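Local coordinates for putative uncharacterized protein (Campylobacter jejuni, PDB 5TPU), which is of unknown function but belongs to the WxcM-like family of beta-rich cupin proteins and binds thymidine-5'-diphosphate, at residues G69-I74 against K104-G109. The protein carries 3 engineered substitutions. Residues are numbered along the deposited sequence; the frame is centred on the assembly and turned at random. Where two conformers were deposited one is given.
Sequences GSCDII and KNFSYG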
ATOM      1  N   GLY A  69      -4.989  -8.970   9.570  1.00 15.53           N
ATOM      2  CA  GLY A  69      -5.625 -10.247   9.494  1.00 17.03           C
ATOM      3  C   GLY A  69      -4.921 -11.266   8.617  1.00 17.36           C
ATOM      4  O   GLY A  69      -3.728 -11.202   8.421  1.00 19.98           O
ATOM      5  N   SER A  70      -5.685 -12.179   8.056  1.00 17.08           N
ATOM      6  CA  SER A  70      -5.085 -13.263   7.356  1.00 17.75           C
ATOM      7  C   SER A  70      -5.896 -13.769   6.188  1.00 15.88           C
ATOM      8  O   SER A  70      -7.086 -13.511   6.039  1.00 16.45           O
ATOM      9  CB  SER A  70      -4.730 -14.408   8.296  1.00 17.55           C
ATOM     10  OG  SER A  70      -5.896 -15.077   8.675  0.75 17.61           O
ATOM     11  N   CYS A  71      -5.189 -14.487   5.334  1.00 16.80           N
ATOM     12  CA  CYS A  71      -5.793 -15.234   4.229  1.00 18.11           C
ATOM     13  C   CYS A  71      -4.854 -16.328   3.743  1.00 17.62           C
ATOM     14  O   CYS A  71      -3.709 -16.366   4.126  1.00 19.14           O
ATOM     15  CB  CYS A  71      -6.177 -14.327   3.048  1.00 16.47           C
ATOM     16  SG  CYS A  71      -4.755 -13.832   2.066  1.00 20.36           S
ATOM     17  N   ASP A  72      -5.395 -17.216   2.913  1.00 19.75           N
ATOM     18  CA  ASP A  72      -4.682 -18.237   2.174  1.00 20.30           C
ATOM     19  C   ASP A  72      -4.727 -17.875   0.706  1.00 24.27           C
ATOM     20  O   ASP A  72      -5.781 -17.455   0.186  1.00 24.67           O
ATOM     21  CB  ASP A  72      -5.348 -19.614   2.365  1.00 22.07           C
ATOM     22  CG  ASP A  72      -5.313 -20.061   3.783  1.00 20.37           C
ATOM     23  OD1 ASP A  72      -4.327 -19.710   4.479  1.00 22.62           O
ATOM     24  OD2 ASP A  72      -6.268 -20.719   4.206  1.00 23.47           O
ATOM     25  N   ILE A  73      -3.565 -18.035   0.073  1.00 23.32           N
ATOM     26  CA  ILE A  73      -3.377 -17.901  -1.358  1.00 28.61           C
ATOM     27  C   ILE A  73      -2.924 -19.250  -1.831  1.00 24.49           C
ATOM     28  O   ILE A  73      -1.883 -19.755  -1.392  1.00 21.71           O
ATOM     29  CB  ILE A  73      -2.240 -16.948  -1.796  1.00 32.09           C
ATOM     30  CG1 ILE A  73      -1.885 -15.948  -0.700  1.00 38.76           C
ATOM     31  CG2 ILE A  73      -2.553 -16.365  -3.175  1.00 33.83           C
ATOM     32  CD1 ILE A  73      -1.980 -14.479  -1.056  1.00 45.81           C
ATOM     33  N   ILE A  74      -3.704 -19.823  -2.737  1.00 26.37           N
ATOM     34  CA  ILE A  74      -3.264 -20.974  -3.468  1.00 24.52           C
ATOM     35  C   ILE A  74      -2.632 -20.510  -4.774  1.00 22.67           C
ATOM     36  O   ILE A  74      -3.254 -19.864  -5.603  1.00 23.09           O
ATOM     37  CB  ILE A  74      -4.428 -21.913  -3.698  1.00 30.65           C
ATOM     38  CG1 ILE A  74      -5.094 -22.190  -2.356  1.00 35.35           C
ATOM     39  CG2 ILE A  74      -3.941 -23.190  -4.376  1.00 33.06           C
ATOM     40  CD1 ILE A  74      -6.011 -23.395  -2.379  1.00 39.57           C
ATOM     41  N   LYS A 104      -8.416 -16.915  -0.514  1.00 20.89           N
ATOM     42  CA  LYS A 104      -9.534 -17.436   0.225  1.00 21.89           C
ATOM     43  C   LYS A 104      -9.276 -17.354   1.716  1.00 18.87           C
ATOM     44  O   LYS A 104      -8.221 -16.907   2.133  1.00 16.89           O
ATOM     45  CB  LYS A 104      -9.806 -18.896  -0.215  1.00 26.16           C
ATOM     46  CG  LYS A 104      -8.733 -19.901   0.205  1.00 30.55           C
ATOM     47  CD  LYS A 104      -9.063 -21.349  -0.194  1.00 35.27           C
ATOM     48  CE  LYS A 104      -8.069 -22.276   0.488  1.00 38.55           C
ATOM     49  NZ  LYS A 104      -8.380 -23.718   0.294  1.00 41.28           N
ATOM     50  N   ASN A 105     -10.258 -17.805   2.494  1.00 20.01           N
ATOM     51  CA  ASN A 105     -10.246 -17.745   3.931  1.00 22.52           C
ATOM     52  C   ASN A 105      -9.714 -16.438   4.477  1.00 18.10           C
ATOM     53  O   ASN A 105      -8.912 -16.480   5.404  1.00 18.16           O
ATOM     54  CB  ASN A 105      -9.386 -18.886   4.491  1.00 25.93           C
ATOM     55  CG  ASN A 105      -9.921 -20.230   4.104  1.00 31.26           C
ATOM     56  OD1 ASN A 105     -11.122 -20.471   4.231  1.00 35.60           O
ATOM     57  ND2 ASN A 105      -9.046 -21.111   3.605  1.00 34.18           N
ATOM     58  N   PHE A 106     -10.143 -15.304   3.931  1.00 15.45           N
ATOM     59  CA  PHE A 106      -9.803 -14.011   4.546  1.00 17.42           C
ATOM     60  C   PHE A 106     -10.422 -13.993   5.932  1.00 15.33           C
ATOM     61  O   PHE A 106     -11.588 -14.317   6.070  1.00 17.32           O
ATOM     62  CB  PHE A 106     -10.328 -12.820   3.751  1.00 16.62           C
ATOM     63  CG  PHE A 106      -9.569 -12.578   2.494  1.00 16.74           C
ATOM     64  CD1 PHE A 106      -9.802 -13.364   1.379  1.00 16.72           C
ATOM     65  CD2 PHE A 106      -8.597 -11.621   2.435  1.00 16.41           C
ATOM     66  CE1 PHE A 106      -9.087 -13.168   0.227  1.00 18.32           C
ATOM     67  CE2 PHE A 106      -7.914 -11.371   1.261  1.00 16.06           C
ATOM     68  CZ  PHE A 106      -8.139 -12.156   0.157  1.00 17.08           C
ATOM     69  N   SER A 107      -9.652 -13.677   6.954  1.00 16.18           N
ATOM     70  CA  SER A 107     -10.293 -13.403   8.229  1.00 16.60           C
ATOM     71  C   SER A 107     -11.217 -12.178   8.057  1.00 17.46           C
ATOM     72  O   SER A 107     -11.038 -11.354   7.148  1.00 15.23           O
ATOM     73  CB  SER A 107      -9.257 -13.193   9.307  1.00 16.79           C
ATOM     74  OG  SER A 107      -8.489 -12.061   9.031  1.00 16.08           O
ATOM     75  N   TYR A 108     -12.274 -12.122   8.853  1.00 15.59           N
ATOM     76  CA  TYR A 108     -13.277 -11.099   8.677  1.00 17.14           C
ATOM     77  C   TYR A 108     -12.677  -9.703   8.774  1.00 17.81           C
ATOM     78  O   TYR A 108     -12.022  -9.398   9.742  1.00 17.61           O
ATOM     79  CB  TYR A 108     -14.290 -11.222   9.786  1.00 18.01           C
ATOM     80  CG  TYR A 108     -15.434 -10.287   9.611  1.00 18.99           C
ATOM     81  CD1 TYR A 108     -16.518 -10.671   8.872  1.00 20.49           C
ATOM     82  CD2 TYR A 108     -15.450  -9.010  10.211  1.00 18.78           C
ATOM     83  CE1 TYR A 108     -17.595  -9.835   8.699  1.00 20.86           C
ATOM     84  CE2 TYR A 108     -16.528  -8.178  10.069  1.00 17.65           C
ATOM     85  CZ  TYR A 108     -17.592  -8.589   9.314  1.00 19.64           C
ATOM     86  OH  TYR A 108     -18.697  -7.799   9.119  1.00 24.33           O
ATOM     87  N   GLY A 109     -12.866  -8.894   7.742  1.00 16.97           N
ATOM     88  CA  GLY A 109     -12.349  -7.566   7.723  1.00 16.47           C
ATOM     89  C   GLY A 109     -10.864  -7.497   7.492  1.00 16.28           C
ATOM     90  O   GLY A 109     -10.294  -6.442   7.649  1.00 14.48           O
TER
HETATM   91  O   HOH W   1      -6.726 -17.138   6.695  1.00 34.89           O
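C71 lays its CB over the centre of the F106 ring, 3.7 Å from the ring centroid, a CH-pi contact that illustrates how a strand and the loop beyond its neighbour can share an apolar face. SG, set between the backbone N and the carbonyl carbon (chi1 76°), lies over the same face, a sulfur-aromatic contact with SG 4.4 Å from the ring centroid. M66 of strand 62-68 touches both side chains, joining the pair to the other sheet of the cupin-type fold.

D72 and K104 form an antiparallel hydrogen-bonded pair, in which K104 O accepts from D72 N and D72 O accepts from K104 N. N105 then leaves strand geometry, and its ND2 donates to the anti side of D72 OD2 at 2.9 Å, with amide and carboxylate planes 83° apart. The extended K104 chain brings CE to 3.7 Å from I74 CD1.

Past F106, S107 grips S70 twice: its N donates to S70 O at 2.7 Å, and its OG, set between its own backbone N and carbonyl carbon (chi1 64°), accepts from S70 N at 3.0 Å. A water donates to N105 O.

Sulfur and ring thus pack inward, with amide and carboxylate on the other side. One backbone bond and one to the S107 hydroxyl continue the pairing past the strand ends, and the D72 carboxylate, not in contact with K104 NZ, may still offset the like charges of K104 and K83.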